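Local atomic coordinates of adenosine deaminase 1 (Arthrobacter aurescens, PDB entry 3RYS), a protein that probably catalyses the zinc-dependent hydrolytic deamination of adenine to hypoxanthine with release of ammonium, a step of purine salvage. Residues Val72-Gln77 with Thr108-Ala113; Leu143-Glu148 with Asp171-Gly176; Asp258-His263 with Glu294-Val299. One frame throughout, in Å; residues are numbered along the deposited sequence.

The three contacts follow one another along the chain within one adenosine deaminase domain of the TIM-barrel class. Contact 2 lies at the active site: Asp-171 and Ser-172 line the adenine pocket, and the Asp-171 side chain is about 5 Å from the zinc ion. Contact 1 sits farther out, the Leu-73 side chain about 12 Å from adenine; its centre is 21 Å from that of contact 2, yet the two touch where Ser-109 OG packs on Met-146 CE at 3.6 Å. Contact 3 lies across the centre of the chain from contact 1, about 26 Å away at the nearest atoms, and about 13 Å from contact 2 on the same measure.

Contact 1: residues Val72-Gln77 with Thr108-Ala113; sequences VLQTEQ and TSRGVA
A Schellman motif ending helix 104-108 brings Arg-110 and Val-112 against Leu-73 and Gln-74, in the loop that leads into helix 76-92. Gly-111, with its positive phi, turns the chain out of the helix. In the type I turn from Thr-108 to Gly-111, Gly-111 N gives Thr-108 O a weak hydrogen bond (3.2 Å). The main link is polar: Arg-110 NH2 donates to Leu-73 O at 2.6 Å, with an N-H...O angle of 156°. Leu-73 O lies practically in the guanidinium plane, at its edge, whereas NH2 stands above the plane of the Leu-73 carbonyl. The arginine chain is bent at its third torsion (chi3 45°), which turns NE out of the line of the preceding carbons. The same NH2 makes a weak hydrogen bond to Gln-74 OE1 at 3.4 Å, which lies obliquely to the guanidinium; the amide and guanidinium planes stand 81° apart. Gln-74 starts away from segment 108-113, and the bend at chi2 brings the amide back. On its other terminal nitrogen Arg-110 has a weak bond from NH1 to Ala-106 O in helix 104-108. Val-112 completes the contact with its two methyl groups over backbone oxygens: CG2 is 3.7 Å from Leu-73 O and CG1 is 4.0 Å from Gln-74 O. Beyond Gln-74, Thr-75 is the N-cap of helix 76-92, and the Asp-78 carboxylate takes the backbone N-H groups of both Gln-74 and Thr-75, holding the loop to the first helical turn. The contact thus ties the loop before helix 76-92 to the one between helices 104-108 and 114-125; Leu-73 touches Leu-34 of helix 28-37 and Phe-79 and Met-82 of helix 76-92, and Phe-79 also meets Val-112.

Contact 2: residues Leu143-Glu148 with Asp171-Gly176; sequences LRDMSE and DSAEVG. With ADE (adenine), chain D.
Ser-172, a non-glycine residue with positive phi (76°), serves adenine with its backbone and Asp-145 with its side chain. Its N donates to adenine N3 at 2.9 Å, while its OG meets the Asp-145 carboxylate in weak hydrogen bonding, 2.9 Å from OD2, and also bonds to Tyr-67 OH. Ala-173 CB rests against the same Asp-145 OD2. One residue earlier the backbones join as parallel strands, Arg-144 N giving Asp-171 O a nearly straight bond of 2.9 Å (168°); on the adenine side of this bridge Leu-143 CD2 lies 3.7 Å from Asp-171 OD1, the two side chains pointing the same way. Arg-144 turns CG between its own N and carbonyl carbon (chi1 65°), and its methylenes pass beside the carbonyl oxygens of Asp-171 and Ala-173. Glu-174 CG then stands 3.5 Å over one guanidinium face, toward the rim. Its carboxylate forms no salt bridge there, its oxygens taking the N-H groups of Gly-201 and Gly-204. In the guanidinium plane, a water accepts from Arg-144 NH1 (3.0 Å) and donates to Ser-172 O. Other bonds run from NH1 to the carbonyl of His-199, a zinc ligand, and from NH2 to Asn-177 O. An alanine in place of Arg-144 would probably leave the water and both those carbonyls without their guanidinium donor and open a gap beside Glu-174. The contact sits at the C-terminal ends of adjacent parallel strands 135-143 and 167-171, the TIM-barrel end that carries the active site, with Leu-63 and Tyr-67 of helix 59-69 packed on it.

Contact 3: residues Asp258-His263 with Glu294-Val299; sequences DKLADH and EQLVKV
Leu-260 carries the close part of this contact, its CD2 resting 3.4 Å from Gln-295 CB on helix 289-300. The leucine comes from a short 3-10 turn with CG anti to its backbone N (chi1 -176°) and crosses the Gln-295 side chain at about a right angle; its CD2 methyl meets the base of the glutamine chain. CD2 also lies 3.7 Å from Gln-295 O, which already accepts the helical N-H of Val-299, and 4.0 Å from Val-299 CB one turn on. Leu-260 therefore sits against residues four apart on a single helix face. The other methyl is looser: CD1 comes only within 4.5 Å of Leu-296 CD2. Toward solvent the contact thins to a single valine branch against exposed Ala-261, with Val-299 CG1 3.9 Å from Ala-261 CA. No hydrogen bond joins the two segments, so the association rests on apolar packing alone. Polar groups on this outer side serve their own turn: Lys-259 N donates to the Asp-262 carboxylate, reaching OD2 at 3.2 Å on its anti side, and Asp-262 N bonds back to Lys-259 O. At the end of the turn His-263 is buried, its ND1 capping Leu-265 N at the start of helix 265-270 while NE2 pairs with Asn-251. The turn thus bridges helices 248-253 and 265-270 and leans on helix 289-300: Pro-248 and Val-252 of helix 248-253 also touch Leu-260, and Leu-296 packs on Phe-302 just past the end of its helix.

Contact 1: residues Val72-Gln77 with Thr108-Ala113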
loop_
_atom_site.group_PDB
_atom_site.type_symbol
_atom_site.label_atom_id
_atom_site.label_comp_id
_atom_site.label_asym_id
_atom_site.label_seq_id
_atom_site.Cartn_x
_atom_site.Cartn_y
_atom_site.Cartn_z
ATOM N N VAL A 72 -7.513 -9.656 16.218
ATOM C CA VAL A 72 -7.124 -11.065 16.222
ATOM C C VAL A 72 -5.607 -11.249 16.150
ATOM O O VAL A 72 -5.099 -12.352 16.356
ATOM C CB VAL A 72 -7.790 -11.855 15.073
ATOM C CG1 VAL A 72 -9.308 -11.767 15.178
ATOM C CG2 VAL A 72 -7.304 -11.346 13.724
ATOM N N LEU A 73 -4.891 -10.166 15.864
ATOM C CA LEU A 73 -3.436 -10.210 15.768
ATOM C C LEU A 73 -2.773 -10.044 17.128
ATOM O O LEU A 73 -2.500 -8.927 17.549
ATOM C CB LEU A 73 -2.940 -9.111 14.832
ATOM C CG LEU A 73 -3.405 -9.169 13.379
ATOM C CD1 LEU A 73 -2.921 -7.944 12.612
ATOM C CD2 LEU A 73 -2.918 -10.458 12.730
ATOM N N GLN A 74 -2.491 -11.155 17.804
ATOM C CA GLN A 74 -1.947 -11.107 19.164
ATOM C C GLN A 74 -0.483 -11.531 19.250
ATOM O O GLN A 74 0.311 -10.929 19.975
ATOM C CB GLN A 74 -2.775 -11.996 20.103
ATOM C CG GLN A 74 -4.214 -11.551 20.286
ATOM C CD GLN A 74 -4.316 -10.161 20.877
ATOM O OE1 GLN A 74 -5.057 -9.315 20.377
ATOM N NE2 GLN A 74 -3.563 -9.913 21.946
ATOM N N THR A 75 -0.136 -12.579 18.517
ATOM C CA THR A 75 1.168 -13.203 18.659
ATOM C C THR A 75 2.029 -12.992 17.429
ATOM O O THR A 75 1.534 -12.663 16.349
ATOM C CB THR A 75 1.036 -14.723 18.890
ATOM O OG1 THR A 75 0.649 -15.365 17.667
ATOM C CG2 THR A 75 -0.006 -15.006 19.962
ATOM N N GLU A 76 3.325 -13.203 17.610
ATOM C CA GLU A 76 4.282 -13.120 16.526
ATOM C C GLU A 76 3.832 -14.020 15.381
ATOM O O GLU A 76 3.904 -13.641 14.214
ATOM C CB GLU A 76 5.662 -13.535 17.038
ATOM C CG GLU A 76 6.822 -12.830 16.370
ATOM C CD GLU A 76 8.058 -12.775 17.253
ATOM O OE1 GLU A 76 7.973 -12.206 18.365
ATOM O OE2 GLU A 76 9.119 -13.291 16.828
ATOM N N GLN A 77 3.348 -15.210 15.725
ATOM C CA GLN A 77 2.881 -16.171 14.734
ATOM C C GLN A 77 1.743 -15.578 13.908
ATOM O O GLN A 77 1.672 -15.777 12.694
ATOM C CB GLN A 77 2.437 -17.471 15.419
ATOM C CG GLN A 77 2.151 -18.634 14.469
ATOM C CD GLN A 77 3.325 -18.950 13.550
ATOM O OE1 GLN A 77 4.485 -18.709 13.895
ATOM N NE2 GLN A 77 3.026 -19.493 12.371
ATOM N N THR A 108 0.286 -1.438 18.962
ATOM C CA THR A 108 0.785 -1.027 20.268
ATOM C C THR A 108 -0.331 -0.376 21.089
ATOM O O THR A 108 -0.283 -0.379 22.323
ATOM C CB THR A 108 1.998 -0.066 20.156
ATOM O OG1 THR A 108 1.596 1.148 19.507
ATOM C CG2 THR A 108 3.129 -0.715 19.364
ATOM N N SER A 109 -1.328 0.178 20.395
ATOM C CA SER A 109 -2.494 0.783 21.041
ATOM C C SER A 109 -3.429 -0.278 21.589
ATOM O O SER A 109 -4.414 0.041 22.254
ATOM C CB SER A 109 -3.283 1.651 20.059
ATOM O OG SER A 109 -2.566 2.824 19.725
ATOM N N ARG A 110 -3.134 -1.538 21.289
ATOM C CA ARG A 110 -3.972 -2.636 21.744
ATOM C C ARG A 110 -3.228 -3.443 22.788
ATOM O O ARG A 110 -3.717 -4.469 23.255
ATOM C CB ARG A 110 -4.370 -3.533 20.574
ATOM C CG ARG A 110 -5.389 -2.914 19.647
ATOM C CD ARG A 110 -5.321 -3.543 18.270
ATOM N NE ARG A 110 -5.223 -4.990 18.363
ATOM C CZ ARG A 110 -4.194 -5.705 17.925
ATOM N NH1 ARG A 110 -3.167 -5.113 17.337
ATOM N NH2 ARG A 110 -4.208 -7.021 18.060
ATOM N N GLY A 111 -2.038 -2.972 23.148
ATOM C CA GLY A 111 -1.228 -3.638 24.147
ATOM C C GLY A 111 -0.259 -4.654 23.570
ATOM O O GLY A 111 0.445 -5.332 24.317
ATOM N N VAL A 112 -0.222 -4.771 22.245
ATOM C CA VAL A 112 0.726 -5.669 21.584
ATOM C C VAL A 112 2.061 -4.953 21.391
ATOM O O VAL A 112 2.105 -3.860 20.825
ATOM C CB VAL A 112 0.206 -6.164 20.210
ATOM C CG1 VAL A 112 1.215 -7.100 19.571
ATOM C CG2 VAL A 112 -1.150 -6.857 20.352
ATOM N N ALA A 113 3.144 -5.566 21.858
ATOM C CA ALA A 113 4.460 -4.930 21.824
ATOM C C ALA A 113 4.986 -4.703 20.404
ATOM O O ALA A 113 4.628 -5.426 19.481
ATOM C CB ALA A 113 5.457 -5.743 22.634
#

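Contact 2: residues Leu143-Glu148 with Asp171-Gly176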
loop_
_atom_site.group_PDB
_atom_site.type_symbol
_atom_site.label_atom_id
_atom_site.label_comp_id
_atom_site.label_asym_id
_atom_site.label_seq_id
_atom_site.Cartn_x
_atom_site.Cartn_y
_atom_site.Cartn_z
ATOM N N LEU A 143 -0.123 6.670 12.123
ATOM C CA LEU A 143 -1.526 7.073 12.082
ATOM C C LEU A 143 -1.666 8.582 12.231
ATOM O O LEU A 143 -1.480 9.129 13.316
ATOM C CB LEU A 143 -2.315 6.357 13.177
ATOM C CG LEU A 143 -2.084 4.843 13.214
ATOM C CD1 LEU A 143 -2.896 4.187 14.326
ATOM C CD2 LEU A 143 -2.407 4.215 11.865
ATOM N N ARG A 144 -2.009 9.248 11.137
ATOM C CA ARG A 144 -2.023 10.706 11.104
ATOM C C ARG A 144 -3.052 11.326 12.046
ATOM O O ARG A 144 -2.974 12.515 12.347
ATOM C CB ARG A 144 -2.240 11.208 9.675
ATOM C CG ARG A 144 -3.595 10.855 9.086
ATOM C CD ARG A 144 -3.576 11.016 7.582
ATOM N NE ARG A 144 -2.934 12.267 7.192
ATOM C CZ ARG A 144 -2.471 12.524 5.974
ATOM N NH1 ARG A 144 -2.571 11.612 5.018
ATOM N NH2 ARG A 144 -1.898 13.690 5.712
ATOM N N ASP A 145 -4.012 10.529 12.509
ATOM C CA ASP A 145 -5.014 11.025 13.460
ATOM C C ASP A 145 -4.642 10.728 14.911
ATOM O O ASP A 145 -5.488 10.743 15.799
ATOM C CB ASP A 145 -6.422 10.503 13.138
ATOM C CG ASP A 145 -6.458 9.001 12.906
ATOM O OD1 ASP A 145 -5.448 8.315 13.176
ATOM O OD2 ASP A 145 -7.510 8.505 12.450
ATOM N N MET A 146 -3.367 10.442 15.133
ATOM C CA MET A 146 -2.808 10.423 16.475
ATOM C C MET A 146 -1.718 11.480 16.519
ATOM O O MET A 146 -1.317 12.004 15.478
ATOM C CB MET A 146 -2.234 9.054 16.822
ATOM C CG MET A 146 -3.273 7.960 16.968
ATOM S SD MET A 146 -2.553 6.496 17.735
ATOM C CE MET A 146 -3.873 5.314 17.498
ATOM N N SER A 147 -1.236 11.797 17.714
ATOM C CA SER A 147 -0.299 12.900 17.863
ATOM C C SER A 147 1.004 12.629 17.120
ATOM O O SER A 147 1.350 11.476 16.851
ATOM C CB SER A 147 -0.021 13.188 19.339
ATOM O OG SER A 147 0.768 12.167 19.924
ATOM N N GLU A 148 1.713 13.698 16.775
ATOM C CA GLU A 148 3.047 13.572 16.213
ATOM C C GLU A 148 4.013 13.081 17.284
ATOM O O GLU A 148 4.934 12.317 17.003
ATOM C CB GLU A 148 3.544 14.909 15.660
ATOM C CG GLU A 148 5.030 14.891 15.336
ATOM C CD GLU A 148 5.512 16.153 14.651
ATOM O OE1 GLU A 148 5.158 17.254 15.113
ATOM O OE2 GLU A 148 6.258 16.046 13.655
ATOM N N ASP A 171 -0.473 7.299 7.030
ATOM C CA ASP A 171 -1.820 6.958 6.588
ATOM C C ASP A 171 -2.887 7.251 7.647
ATOM O O ASP A 171 -2.684 8.095 8.520
ATOM C CB ASP A 171 -1.890 5.498 6.111
ATOM C CG ASP A 171 -1.525 4.502 7.198
ATOM O OD1 ASP A 171 -1.302 4.921 8.352
ATOM O OD2 ASP A 171 -1.466 3.290 6.897
ATOM N N SER A 172 -4.013 6.543 7.553
ATOM C CA SER A 172 -5.193 6.798 8.380
ATOM C C SER A 172 -5.959 8.047 7.910
ATOM O O SER A 172 -5.672 8.587 6.836
ATOM C CB SER A 172 -4.825 6.893 9.861
ATOM O OG SER A 172 -5.976 6.727 10.667
ATOM N N ALA A 173 -6.925 8.498 8.711
ATOM C CA ALA A 173 -7.840 9.577 8.312
ATOM C C ALA A 173 -7.134 10.851 7.831
ATOM O O ALA A 173 -6.524 11.569 8.620
ATOM C CB ALA A 173 -8.807 9.895 9.447
ATOM N N GLU A 174 -7.243 11.139 6.536
ATOM C CA GLU A 174 -6.483 12.235 5.937
ATOM C C GLU A 174 -7.046 13.629 6.221
ATOM O O GLU A 174 -6.335 14.507 6.710
ATOM C CB GLU A 174 -6.337 12.039 4.427
ATOM C CG GLU A 174 -5.499 13.133 3.773
ATOM C CD GLU A 174 -5.265 12.901 2.291
ATOM O OE1 GLU A 174 -5.929 12.018 1.707
ATOM O OE2 GLU A 174 -4.416 13.607 1.709
ATOM N N VAL A 175 -8.319 13.833 5.900
ATOM C CA VAL A 175 -8.926 15.152 6.015
ATOM C C VAL A 175 -8.803 15.723 7.426
ATOM O O VAL A 175 -9.159 15.072 8.409
ATOM C CB VAL A 175 -10.404 15.134 5.572
ATOM C CG1 VAL A 175 -11.092 16.435 5.957
ATOM C CG2 VAL A 175 -10.503 14.898 4.068
ATOM N N GLY A 176 -8.288 16.945 7.516
ATOM C CA GLY A 176 -8.093 17.596 8.799
ATOM C C GLY A 176 -6.807 17.182 9.494
ATOM O O GLY A 176 -6.525 17.623 10.611
HETATM N N9 ADE D . -4.984 2.914 6.092
HETATM C C8 ADE D . -4.972 1.747 5.374
HETATM N N7 ADE D . -5.227 1.899 4.091
HETATM C C5 ADE D . -5.423 3.268 3.963
HETATM C C6 ADE D . -5.732 4.081 2.851
HETATM N N6 ADE D . -5.903 3.595 1.617
HETATM N N1 ADE D . -5.860 5.411 3.063
HETATM C C2 ADE D . -5.689 5.887 4.305
HETATM N N3 ADE D . -5.396 5.226 5.428
HETATM C C4 ADE D . -5.277 3.908 5.185
HETATM O O HOH W 1 -3.788 8.864 4.929
#

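Contact 3: residues Asp258-His263 with Glu294-Val299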
loop_
_atom_site.group_PDB
_atom_site.type_symbol
_atom_site.label_atom_id
_atom_site.label_comp_id
_atom_site.label_asym_id
_atom_site.label_seq_id
_atom_site.Cartn_x
_atom_site.Cartn_y
_atom_site.Cartn_z
ATOM N N ASP A 258 -16.624 7.368 -8.219
ATOM C CA ASP A 258 -17.952 6.767 -8.273
ATOM C C ASP A 258 -17.901 5.348 -8.823
ATOM O O ASP A 258 -18.223 4.389 -8.123
ATOM C CB ASP A 258 -18.899 7.628 -9.107
ATOM C CG ASP A 258 -20.317 7.094 -9.112
ATOM O OD1 ASP A 258 -21.115 7.529 -9.971
ATOM O OD2 ASP A 258 -20.632 6.235 -8.259
ATOM N N LYS A 259 -17.505 5.225 -10.085
ATOM C CA LYS A 259 -17.335 3.924 -10.719
ATOM C C LYS A 259 -15.926 3.809 -11.280
ATOM O O LYS A 259 -15.275 4.815 -11.566
ATOM C CB LYS A 259 -18.357 3.731 -11.839
ATOM C CG LYS A 259 -19.792 3.605 -11.353
ATOM C CD LYS A 259 -20.783 4.031 -12.427
ATOM C CE LYS A 259 -20.704 3.138 -13.654
ATOM N NZ LYS A 259 -21.482 3.711 -14.793
ATOM N N LEU A 260 -15.449 2.582 -11.436
ATOM C CA LEU A 260 -14.134 2.375 -12.012
ATOM C C LEU A 260 -14.046 3.040 -13.387
ATOM O O LEU A 260 -12.981 3.493 -13.799
ATOM C CB LEU A 260 -13.815 0.884 -12.116
ATOM C CG LEU A 260 -12.406 0.594 -12.629
ATOM C CD1 LEU A 260 -11.381 1.276 -11.736
ATOM C CD2 LEU A 260 -12.146 -0.901 -12.713
ATOM N N ALA A 261 -15.172 3.107 -14.090
ATOM C CA ALA A 261 -15.194 3.701 -15.422
ATOM C C ALA A 261 -14.880 5.192 -15.358
ATOM O O ALA A 261 -14.563 5.820 -16.372
ATOM C CB ALA A 261 -16.539 3.461 -16.093
ATOM N N ASP A 262 -14.950 5.751 -14.156
ATOM C CA ASP A 262 -14.727 7.177 -13.960
ATOM C C ASP A 262 -13.330 7.486 -13.426
ATOM O O ASP A 262 -13.030 8.635 -13.110
ATOM C CB ASP A 262 -15.779 7.743 -12.999
ATOM C CG ASP A 262 -17.197 7.512 -13.487
ATOM O OD1 ASP A 262 -17.471 7.798 -14.675
ATOM O OD2 ASP A 262 -18.036 7.046 -12.683
ATOM N N HIS A 263 -12.475 6.473 -13.324
ATOM C CA HIS A 263 -11.170 6.669 -12.696
ATOM C C HIS A 263 -10.185 7.446 -13.573
ATOM O O HIS A 263 -10.083 7.190 -14.772
ATOM C CB HIS A 263 -10.559 5.341 -12.268
ATOM C CG HIS A 263 -9.552 5.478 -11.172
ATOM N ND1 HIS A 263 -8.269 5.933 -11.392
ATOM C CD2 HIS A 263 -9.643 5.236 -9.842
ATOM C CE1 HIS A 263 -7.613 5.961 -10.246
ATOM N NE2 HIS A 263 -8.424 5.542 -9.290
ATOM N N GLU A 294 -6.732 -6.495 -14.068
ATOM C CA GLU A 294 -7.837 -7.145 -14.765
ATOM C C GLU A 294 -8.998 -6.188 -14.999
ATOM O O GLU A 294 -9.571 -6.147 -16.091
ATOM C CB GLU A 294 -8.331 -8.355 -13.978
ATOM C CG GLU A 294 -9.478 -9.088 -14.648
ATOM C CD GLU A 294 -10.149 -10.085 -13.725
ATOM O OE1 GLU A 294 -9.897 -10.028 -12.499
ATOM O OE2 GLU A 294 -10.931 -10.922 -14.223
ATOM N N GLN A 295 -9.343 -5.420 -13.971
ATOM C CA GLN A 295 -10.456 -4.485 -14.070
ATOM C C GLN A 295 -10.126 -3.282 -14.958
ATOM O O GLN A 295 -10.991 -2.773 -15.673
ATOM C CB GLN A 295 -10.912 -4.038 -12.679
ATOM C CG GLN A 295 -11.516 -5.157 -11.832
ATOM C CD GLN A 295 -12.713 -5.824 -12.496
ATOM O OE1 GLN A 295 -12.562 -6.593 -13.446
ATOM N NE2 GLN A 295 -13.909 -5.541 -11.988
ATOM N N LEU A 296 -8.873 -2.838 -14.919
ATOM C CA LEU A 296 -8.423 -1.733 -15.765
ATOM C C LEU A 296 -8.540 -2.099 -17.237
ATOM O O LEU A 296 -8.930 -1.274 -18.064
ATOM C CB LEU A 296 -6.973 -1.357 -15.450
ATOM C CG LEU A 296 -6.740 -0.691 -14.094
ATOM C CD1 LEU A 296 -5.259 -0.424 -13.885
ATOM C CD2 LEU A 296 -7.557 0.593 -13.976
ATOM N N VAL A 297 -8.181 -3.341 -17.551
ATOM C CA VAL A 297 -8.282 -3.859 -18.904
ATOM C C VAL A 297 -9.743 -4.006 -19.280
ATOM O O VAL A 297 -10.192 -3.490 -20.300
ATOM C CB VAL A 297 -7.626 -5.245 -19.024
ATOM C CG1 VAL A 297 -7.880 -5.831 -20.411
ATOM C CG2 VAL A 297 -6.131 -5.167 -18.716
ATOM N N LYS A 298 -10.478 -4.720 -18.437
ATOM C CA LYS A 298 -11.876 -5.034 -18.698
ATOM C C LYS A 298 -12.739 -3.775 -18.815
ATOM O O LYS A 298 -13.555 -3.665 -19.733
ATOM C CB LYS A 298 -12.407 -5.988 -17.616
ATOM C CG LYS A 298 -13.927 -6.090 -17.493
ATOM C CD LYS A 298 -14.303 -7.052 -16.357
ATOM C CE LYS A 298 -15.699 -6.781 -15.783
ATOM N NZ LYS A 298 -16.800 -7.142 -16.722
ATOM N N VAL A 299 -12.539 -2.820 -17.907
ATOM C CA VAL A 299 -13.405 -1.644 -17.834
ATOM C C VAL A 299 -12.845 -0.403 -18.546
ATOM O O VAL A 299 -13.592 0.339 -19.186
ATOM C CB VAL A 299 -13.745 -1.280 -16.367
ATOM C CG1 VAL A 299 -14.664 -0.068 -16.314
ATOM C CG2 VAL A 299 -14.379 -2.464 -15.652
#